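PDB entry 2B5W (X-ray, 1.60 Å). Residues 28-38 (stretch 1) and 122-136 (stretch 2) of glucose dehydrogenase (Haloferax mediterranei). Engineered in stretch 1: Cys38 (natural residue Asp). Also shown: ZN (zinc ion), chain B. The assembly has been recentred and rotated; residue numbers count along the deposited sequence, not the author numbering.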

ATOM      1  N   ALA A  28      14.175   7.719  33.857  1.00 18.98           N
ATOM      2  CA  ALA A  28      14.573   6.769  34.872  1.00 19.50           C
ATOM      3  C   ALA A  28      15.918   6.116  34.544  1.00 20.08           C
ATOM      4  O   ALA A  28      16.342   6.051  33.394  1.00 20.54           O
ATOM      5  CB  ALA A  28      13.541   5.679  35.003  1.00 20.34           C
ATOM      6  N   LEU A  29      16.587   5.668  35.584  1.00 18.92           N
ATOM      7  CA  LEU A  29      17.778   4.812  35.478  1.00 19.19           C
ATOM      8  C   LEU A  29      17.370   3.347  35.549  1.00 21.83           C
ATOM      9  O   LEU A  29      16.655   2.921  36.447  1.00 20.19           O
ATOM     10  CB  LEU A  29      18.793   5.110  36.581  1.00 18.77           C
ATOM     11  CG  LEU A  29      20.080   4.318  36.547  1.00 20.61           C
ATOM     12  CD1 LEU A  29      20.918   4.728  35.359  1.00 23.79           C
ATOM     13  CD2 LEU A  29      20.869   4.491  37.848  1.00 23.47           C
ATOM     14  N   VAL A  30      17.854   2.590  34.577  1.00 19.84           N
ATOM     15  CA  VAL A  30      17.511   1.190  34.376  1.00 17.52           C
ATOM     16  C   VAL A  30      18.785   0.352  34.454  1.00 17.76           C
ATOM     17  O   VAL A  30      19.802   0.661  33.817  1.00 17.74           O
ATOM     18  CB  VAL A  30      16.867   1.007  32.988  1.00 18.18           C
ATOM     19  CG1 VAL A  30      16.440  -0.490  32.802  1.00 17.40           C
ATOM     20  CG2 VAL A  30      15.708   1.994  32.740  1.00 20.65           C
ATOM     21  N   ARG A  31      18.719  -0.766  35.172  1.00 16.95           N
ATOM     22  CA  ARG A  31      19.751  -1.780  35.135  1.00 16.73           C
ATOM     23  C   ARG A  31      19.415  -2.768  34.039  1.00 18.16           C
ATOM     24  O   ARG A  31      18.368  -3.409  34.076  1.00 17.51           O
ATOM     25  CB  ARG A  31      19.867  -2.510  36.471  1.00 18.26           C
ATOM     26  CG  ARG A  31      20.881  -3.606  36.471  1.00 21.85           C
ATOM     27  CD  ARG A  31      21.192  -4.184  37.871  1.00 24.70           C
ATOM     28  NE  ARG A  31      20.038  -4.430  38.754  1.00 24.87           N
ATOM     29  CZ  ARG A  31      19.336  -5.539  38.807  1.00 28.71           C
ATOM     30  NH1 ARG A  31      18.383  -5.657  39.714  1.00 34.13           N
ATOM     31  NH2 ARG A  31      19.554  -6.536  37.978  1.00 30.49           N
ATOM     32  N   THR A  32      20.332  -2.923  33.095  1.00 17.17           N
ATOM     33  CA  THR A  32      20.125  -3.841  31.971  1.00 15.08           C
ATOM     34  C   THR A  32      20.096  -5.291  32.412  1.00 15.66           C
ATOM     35  O   THR A  32      20.967  -5.740  33.164  1.00 17.16           O
ATOM     36  CB  THR A  32      21.220  -3.630  30.946  1.00 16.43           C
ATOM     37  OG1 THR A  32      21.223  -2.239  30.595  1.00 17.65           O
ATOM     38  CG2 THR A  32      20.958  -4.410  29.691  1.00 17.26           C
ATOM     39  N   LEU A  33      19.078  -6.025  31.958  1.00 14.87           N
ATOM     40  CA  LEU A  33      18.974  -7.469  32.220  1.00 15.27           C
ATOM     41  C   LEU A  33      19.566  -8.198  31.010  1.00 17.16           C
ATOM     42  O   LEU A  33      20.614  -8.810  31.117  1.00 17.17           O
ATOM     43  CB  LEU A  33      17.523  -7.900  32.483  1.00 14.55           C
ATOM     44  CG  LEU A  33      16.950  -7.311  33.759  1.00 15.32           C
ATOM     45  CD1 LEU A  33      15.441  -7.446  33.715  1.00 18.95           C
ATOM     46  CD2 LEU A  33      17.485  -8.003  34.976  1.00 18.35           C
ATOM     47  N   ARG A  34      18.899  -8.126  29.848  1.00 14.36           N
ATOM     48  CA  ARG A  34      19.341  -8.789  28.612  1.00 15.31           C
ATOM     49  C   ARG A  34      19.136  -7.896  27.417  1.00 14.71           C
ATOM     50  O   ARG A  34      18.204  -7.095  27.393  1.00 16.86           O
ATOM     51  CB  ARG A  34      18.571 -10.097  28.390  1.00 15.25           C
ATOM     52  CG  ARG A  34      18.921 -11.177  29.401  1.00 18.51           C
ATOM     53  CD  ARG A  34      17.942 -12.347  29.364  1.00 18.29           C
ATOM     54  NE  ARG A  34      18.445 -13.417  30.211  1.00 17.45           N
ATOM     55  CZ  ARG A  34      18.099 -14.665  30.072  1.00 17.49           C
ATOM     56  NH1 ARG A  34      17.168 -15.010  29.201  1.00 17.22           N
ATOM     57  NH2 ARG A  34      18.677 -15.599  30.849  1.00 21.17           N
ATOM     58  N   VAL A  35      19.995  -8.025  26.414  1.00 14.10           N
ATOM     59  CA  VAL A  35      19.868  -7.287  25.166  1.00 15.76           C
ATOM     60  C   VAL A  35      20.040  -8.260  24.024  1.00 18.04           C
ATOM     61  O   VAL A  35      21.007  -9.021  23.970  1.00 15.32           O
ATOM     62  CB  VAL A  35      20.900  -6.148  25.039  1.00 15.78           C
ATOM     63  CG1 VAL A  35      20.636  -5.339  23.797  1.00 17.47           C
ATOM     64  CG2 VAL A  35      20.893  -5.294  26.264  1.00 16.43           C
ATOM     65  N   GLY A  36      19.069  -8.310  23.132  1.00 15.64           N
ATOM     66  CA  GLY A  36      19.111  -9.149  21.971  1.00 18.13           C
ATOM     67  C   GLY A  36      19.996  -8.638  20.861  1.00 18.15           C
ATOM     68  O   GLY A  36      20.386  -7.475  20.828  1.00 18.09           O
ATOM     69  N   VAL A  37      20.336  -9.546  19.957  1.00 20.69           N
ATOM     70  CA  VAL A  37      21.113  -9.259  18.755  1.00 20.43           C
ATOM     71  C   VAL A  37      20.260  -9.654  17.550  1.00 18.45           C
ATOM     72  O   VAL A  37      19.571 -10.665  17.562  1.00 21.58           O
ATOM     73  CB  VAL A  37      22.399 -10.064  18.782  1.00 19.23           C
ATOM     74  CG1 VAL A  37      23.192  -9.896  17.489  1.00 22.33           C
ATOM     75  CG2 VAL A  37      23.265  -9.683  19.990  1.00 24.20           C
ATOM     76  N   CYS A  38      20.165  -8.804  16.534  1.00 26.20           N
ATOM     77  CA  CYS A  38      19.476  -9.200  15.297  1.00 28.49           C
ATOM     78  C   CYS A  38      20.282  -8.750  14.096  1.00 29.41           C
ATOM     79  O   CYS A  38      21.375  -8.206  14.237  1.00 23.73           O
ATOM     80  CB  CYS A  38      18.050  -8.657  15.199  1.00 22.95           C
ATOM     81  SG  CYS A  38      17.908  -6.917  14.700  1.00 21.65           S
TER
HETATM   82 ZN    ZN B 800      16.684  -6.026  16.416  1.00 23.59          ZN
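Stretch 2 (122-136) GYMSEFFTSPEKYLV

Stretch 1 is part of a strand that begins earlier in the chain and is extended from Ala28 to Thr32; the backbone kinks at Leu33 (phi/psi -95/-68). Stretch 2 lays a short strand, Phe127 to Pro131, antiparallel beside its first half. The N-to-C directions of the two strands make an angle of 142°, and their axes approach to 4.7 Å. Before its strand, stretch 2 is irregular from Gly122 to Glu126; after it, a 3-10 segment at Glu132 and Lys133 leads by way of Tyr134 into a second strand that includes Leu135 and Val136 and continues later in the chain. Two backbone hydrogen bonds hold this turn, Tyr134 N to Pro131 O at 3.0 Å and Leu135 N to Glu132 O at 3.1 Å.

The register pairs Ala28 with Ser130, Leu29 with Thr129, Val30 with Phe128 and Arg31 with Phe127. CA atoms alternate between wide and narrow spacing: those of Val30 and Phe128 lie 5.3 Å apart, in a hydrogen-bonded pair, whereas those of Arg31 and Phe127 lie 4.5 Å apart, in a non-hydrogen-bonded pair. Ala28 N donates to Ser130 O at 3.0 Å, and Ser130 N returns a bond to Ala28 O at 3.2 Å. The next ring is tighter, with Val30 N to Phe128 O at 2.8 Å and Phe128 N to Val30 O at 2.9 Å. The carbonyls also receive CA-H...O contacts, Thr129 CA to Ala28 O and Phe127 CA to Val30 O, both at 3.2 Å. The ladder of N-H...O bonds extends to Thr32, whose N reaches Glu126 O at 2.9 Å.

Thr32 adds a side-chain bond: with chi1 in the m well, its OG1 donates to Ser125 O at 2.7 Å. The same OG1 lies at the edge of the Phe128 ring, 3.2 Å from Phe128 CD1. Ser125 in turn secures its own stretch, its OG donating to Phe127 O at 2.6 Å.

On the sheet face that carries Ala28, Val30, Phe128 and Ser130, the Phe128 ring (chi1 p) folds over Val30. Val30 CB sits 3.9 Å from the centroid of the Phe128 ring and 15° off its normal, a CH-pi contact, while Val30 CG1 packs 3.6 Å from Phe128 CZ. Leu135, from beyond the turn, closes over the same face: its CD1 is 4.0 Å from both Ala28 CB and Val30 CG2. The other face carries Leu29, Arg31, Phe127 and Thr129. Here Leu29 CD1 rests 3.8 Å from Thr129 CG2 and 4.1 Å from Phe127 CB, and Arg31 CB lies 3.8 Å from Phe127 CE1, although the end of the arginine leads away.

Past Thr32 the pairing gives way to side-chain packing. Leu33 and Arg34 point away, but Val35 turns toward stretch 2, its CG1 3.7 Å from Met124 CG and its CG2 4.4 Å from Tyr123 CB. Met124 then stretches along the strand, bringing its CE 3.7 Å from Val37 CG2. Cys38, an engineered residue, stands clear of stretch 2 and binds the zinc ion ZN through SG at 2.3 Å.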

ATOM      1  N   GLY A 122      23.413   2.653  22.264  1.00 17.57           N
ATOM      2  CA  GLY A 122      22.399   1.644  22.523  1.00 16.06           C
ATOM      3  C   GLY A 122      22.363   1.223  23.980  1.00 19.27           C
ATOM      4  O   GLY A 122      22.734   1.985  24.884  1.00 18.00           O
ATOM      5  N   TYR A 123      21.930  -0.026  24.195  1.00 17.33           N
ATOM      6  CA  TYR A 123      21.567  -0.527  25.494  1.00 15.48           C
ATOM      7  C   TYR A 123      22.487  -1.622  26.059  1.00 15.55           C
ATOM      8  O   TYR A 123      22.267  -2.061  27.194  1.00 16.89           O
ATOM      9  CB  TYR A 123      20.129  -1.069  25.455  1.00 16.24           C
ATOM     10  CG  TYR A 123      19.114  -0.029  25.028  1.00 13.16           C
ATOM     11  CD1 TYR A 123      18.967   1.150  25.745  1.00 17.56           C
ATOM     12  CD2 TYR A 123      18.302  -0.213  23.904  1.00 15.94           C
ATOM     13  CE1 TYR A 123      18.058   2.109  25.358  1.00 15.96           C
ATOM     14  CE2 TYR A 123      17.420   0.740  23.514  1.00 18.82           C
ATOM     15  CZ  TYR A 123      17.296   1.901  24.241  1.00 20.17           C
ATOM     16  OH  TYR A 123      16.400   2.889  23.879  1.00 18.77           O
ATOM     17  N   MET A 124      23.518  -2.019  25.303  1.00 16.77           N
ATOM     18  CA  MET A 124      24.449  -3.037  25.772  1.00 15.87           C
ATOM     19  C   MET A 124      25.458  -2.433  26.747  1.00 17.61           C
ATOM     20  O   MET A 124      26.652  -2.340  26.456  1.00 18.40           O
ATOM     21  CB  MET A 124      25.177  -3.727  24.617  1.00 15.63           C
ATOM     22  CG  MET A 124      24.292  -4.644  23.856  1.00 17.81           C
ATOM     23  SD  MET A 124      25.165  -5.518  22.564  1.00 20.50           S
ATOM     24  CE  MET A 124      23.799  -6.532  21.942  1.00 19.17           C
ATOM     25  N   SER A 125      24.955  -2.011  27.884  1.00 17.58           N
ATOM     26  CA  SER A 125      25.748  -1.461  28.965  1.00 19.29           C
ATOM     27  C   SER A 125      25.076  -1.902  30.238  1.00 19.45           C
ATOM     28  O   SER A 125      23.915  -2.291  30.217  1.00 17.82           O
ATOM     29  CB  SER A 125      25.846   0.075  28.883  1.00 19.37           C
ATOM     30  OG  SER A 125      24.588   0.718  28.888  1.00 19.04           O
ATOM     31  N   GLU A 126      25.785  -1.878  31.367  1.00 19.40           N
ATOM     32  CA  GLU A 126      25.189  -2.372  32.590  1.00 17.03           C
ATOM     33  C   GLU A 126      23.990  -1.557  33.046  1.00 17.30           C
ATOM     34  O   GLU A 126      23.100  -2.099  33.682  1.00 18.23           O
ATOM     35  CB  GLU A 126      26.258  -2.484  33.691  1.00 20.47           C
ATOM     36  CG  GLU A 126      27.302  -3.524  33.326  1.00 28.10           C
ATOM     37  CD  GLU A 126      28.362  -3.729  34.384  1.00 38.59           C
ATOM     38  OE1 GLU A 126      29.253  -2.867  34.515  1.00 24.21           O
ATOM     39  OE2 GLU A 126      28.322  -4.782  35.054  1.00 41.93           O
ATOM     40  N   PHE A 127      23.989  -0.266  32.727  1.00 18.45           N
ATOM     41  CA  PHE A 127      22.899   0.661  33.045  1.00 18.14           C
ATOM     42  C   PHE A 127      22.626   1.558  31.853  1.00 17.57           C
ATOM     43  O   PHE A 127      23.499   1.827  31.031  1.00 19.55           O
ATOM     44  CB  PHE A 127      23.211   1.546  34.256  1.00 19.41           C
ATOM     45  CG  PHE A 127      23.430   0.789  35.518  1.00 19.09           C
ATOM     46  CD1 PHE A 127      22.393   0.574  36.424  1.00 22.25           C
ATOM     47  CD2 PHE A 127      24.675   0.229  35.779  1.00 21.83           C
ATOM     48  CE1 PHE A 127      22.613  -0.161  37.576  1.00 22.44           C
ATOM     49  CE2 PHE A 127      24.887  -0.514  36.917  1.00 23.13           C
ATOM     50  CZ  PHE A 127      23.866  -0.705  37.821  1.00 26.28           C
ATOM     51  N   PHE A 128      21.379   2.023  31.755  1.00 18.50           N
ATOM     52  CA  PHE A 128      21.021   3.060  30.810  1.00 17.60           C
ATOM     53  C   PHE A 128      19.892   3.926  31.383  1.00 16.41           C
ATOM     54  O   PHE A 128      19.213   3.518  32.336  1.00 18.75           O
ATOM     55  CB  PHE A 128      20.655   2.478  29.422  1.00 19.74           C
ATOM     56  CG  PHE A 128      19.415   1.623  29.390  1.00 18.15           C
ATOM     57  CD1 PHE A 128      19.495   0.246  29.594  1.00 17.90           C
ATOM     58  CD2 PHE A 128      18.174   2.194  29.167  1.00 18.73           C
ATOM     59  CE1 PHE A 128      18.344  -0.551  29.547  1.00 19.48           C
ATOM     60  CE2 PHE A 128      17.006   1.410  29.131  1.00 19.81           C
ATOM     61  CZ  PHE A 128      17.088   0.058  29.327  1.00 17.24           C
ATOM     62  N   THR A 129      19.726   5.108  30.807  1.00 18.08           N
ATOM     63  CA  THR A 129      18.594   5.936  31.096  1.00 18.42           C
ATOM     64  C   THR A 129      17.652   6.009  29.934  1.00 18.02           C
ATOM     65  O   THR A 129      18.022   5.768  28.794  1.00 20.62           O
ATOM     66  CB  THR A 129      19.043   7.353  31.463  1.00 17.66           C
ATOM     67  OG1 THR A 129      19.831   7.912  30.391  1.00 20.31           O
ATOM     68  CG2 THR A 129      19.952   7.303  32.704  1.00 20.57           C
ATOM     69  N   SER A 130      16.412   6.411  30.207  1.00 19.06           N
ATOM     70  CA  SER A 130      15.480   6.796  29.144  1.00 17.35           C
ATOM     71  C   SER A 130      14.320   7.571  29.716  1.00 16.34           C
ATOM     72  O   SER A 130      13.959   7.357  30.872  1.00 18.31           O
ATOM     73  CB  SER A 130      14.883   5.565  28.399  1.00 18.23           C
ATOM     74  OG  SER A 130      15.800   5.060  27.413  1.00 19.42           O
ATOM     75  N   PRO A 131      13.742   8.473  28.910  1.00 18.29           N
ATOM     76  CA  PRO A 131      12.494   9.133  29.294  1.00 19.27           C
ATOM     77  C   PRO A 131      11.473   8.060  29.692  1.00 23.63           C
ATOM     78  O   PRO A 131      11.370   7.013  29.036  1.00 19.69           O
ATOM     79  CB  PRO A 131      12.075   9.864  28.012  1.00 21.04           C
ATOM     80  CG  PRO A 131      13.393  10.162  27.329  1.00 21.43           C
ATOM     81  CD  PRO A 131      14.180   8.894  27.571  1.00 19.85           C
ATOM     82  N   GLU A 132      10.695   8.306  30.735  1.00 20.53           N
ATOM     83  CA  GLU A 132       9.634   7.360  31.076  1.00 19.42           C
ATOM     84  C   GLU A 132       8.647   7.124  29.942  1.00 23.80           C
ATOM     85  O   GLU A 132       8.098   6.026  29.802  1.00 21.15           O
ATOM     86  CB  GLU A 132       8.892   7.742  32.343  1.00 26.30           C
ATOM     87  CG  GLU A 132       8.163   9.063  32.240  1.00 27.23           C
ATOM     88  CD  GLU A 132       7.358   9.423  33.491  1.00 39.63           C
ATOM     89  OE1 GLU A 132       6.796   8.509  34.120  1.00 31.91           O
ATOM     90  OE2 GLU A 132       7.312  10.629  33.843  1.00 45.16           O
ATOM     91  N   LYS A 133       8.436   8.107  29.087  1.00 20.32           N
ATOM     92  CA  LYS A 133       7.500   7.977  27.985  1.00 23.57           C
ATOM     93  C   LYS A 133       7.950   6.960  26.935  1.00 20.96           C
ATOM     94  O   LYS A 133       7.143   6.507  26.149  1.00 22.36           O
ATOM     95  CB  LYS A 133       7.263   9.332  27.316  1.00 22.52           C
ATOM     96  CG  LYS A 133       8.459   9.907  26.601  1.00 22.87           C
ATOM     97  CD  LYS A 133       8.231  11.398  26.229  1.00 26.10           C
ATOM     98  CE  LYS A 133       7.238  11.532  25.088  1.00 29.82           C
ATOM     99  NZ  LYS A 133       6.972  12.968  24.687  1.00 37.65           N
ATOM    100  N   TYR A 134       9.243   6.630  26.942  1.00 17.93           N
ATOM    101  CA  TYR A 134       9.836   5.637  26.038  1.00 18.22           C
ATOM    102  C   TYR A 134      10.236   4.354  26.758  1.00 19.24           C
ATOM    103  O   TYR A 134      10.924   3.517  26.160  1.00 18.55           O
ATOM    104  CB  TYR A 134      11.048   6.216  25.295  1.00 21.58           C
ATOM    105  CG  TYR A 134      10.729   7.488  24.518  1.00 16.80           C
ATOM    106  CD1 TYR A 134       9.592   7.575  23.747  1.00 18.91           C
ATOM    107  CD2 TYR A 134      11.521   8.610  24.639  1.00 18.66           C
ATOM    108  CE1 TYR A 134       9.276   8.730  23.061  1.00 22.13           C
ATOM    109  CE2 TYR A 134      11.208   9.766  23.947  1.00 18.46           C
ATOM    110  CZ  TYR A 134      10.074   9.827  23.176  1.00 22.78           C
ATOM    111  OH  TYR A 134       9.704  10.998  22.487  1.00 22.78           O
ATOM    112  N   LEU A 135       9.798   4.189  27.997  1.00 18.58           N
ATOM    113  CA  LEU A 135       9.982   2.942  28.739  1.00 17.06           C
ATOM    114  C   LEU A 135       8.620   2.291  28.824  1.00 21.24           C
ATOM    115  O   LEU A 135       7.678   2.880  29.366  1.00 23.12           O
ATOM    116  CB  LEU A 135      10.555   3.176  30.142  1.00 19.24           C
ATOM    117  CG  LEU A 135      12.025   3.610  30.131  1.00 18.23           C
ATOM    118  CD1 LEU A 135      12.523   4.083  31.463  1.00 20.91           C
ATOM    119  CD2 LEU A 135      12.928   2.488  29.567  1.00 19.36           C
ATOM    120  N   VAL A 136       8.522   1.063  28.323  1.00 18.16           N
ATOM    121  CA  VAL A 136       7.270   0.339  28.341  1.00 17.19           C
ATOM    122  C   VAL A 136       7.330  -0.738  29.409  1.00 18.47           C
ATOM    123  O   VAL A 136       8.139  -1.660  29.341  1.00 17.89           O
ATOM    124  CB  VAL A 136       6.983  -0.291  26.966  1.00 17.06           C
ATOM    125  CG1 VAL A 136       5.640  -1.037  27.005  1.00 17.38           C
ATOM    126  CG2 VAL A 136       7.028   0.767  25.869  1.00 18.22           C
TER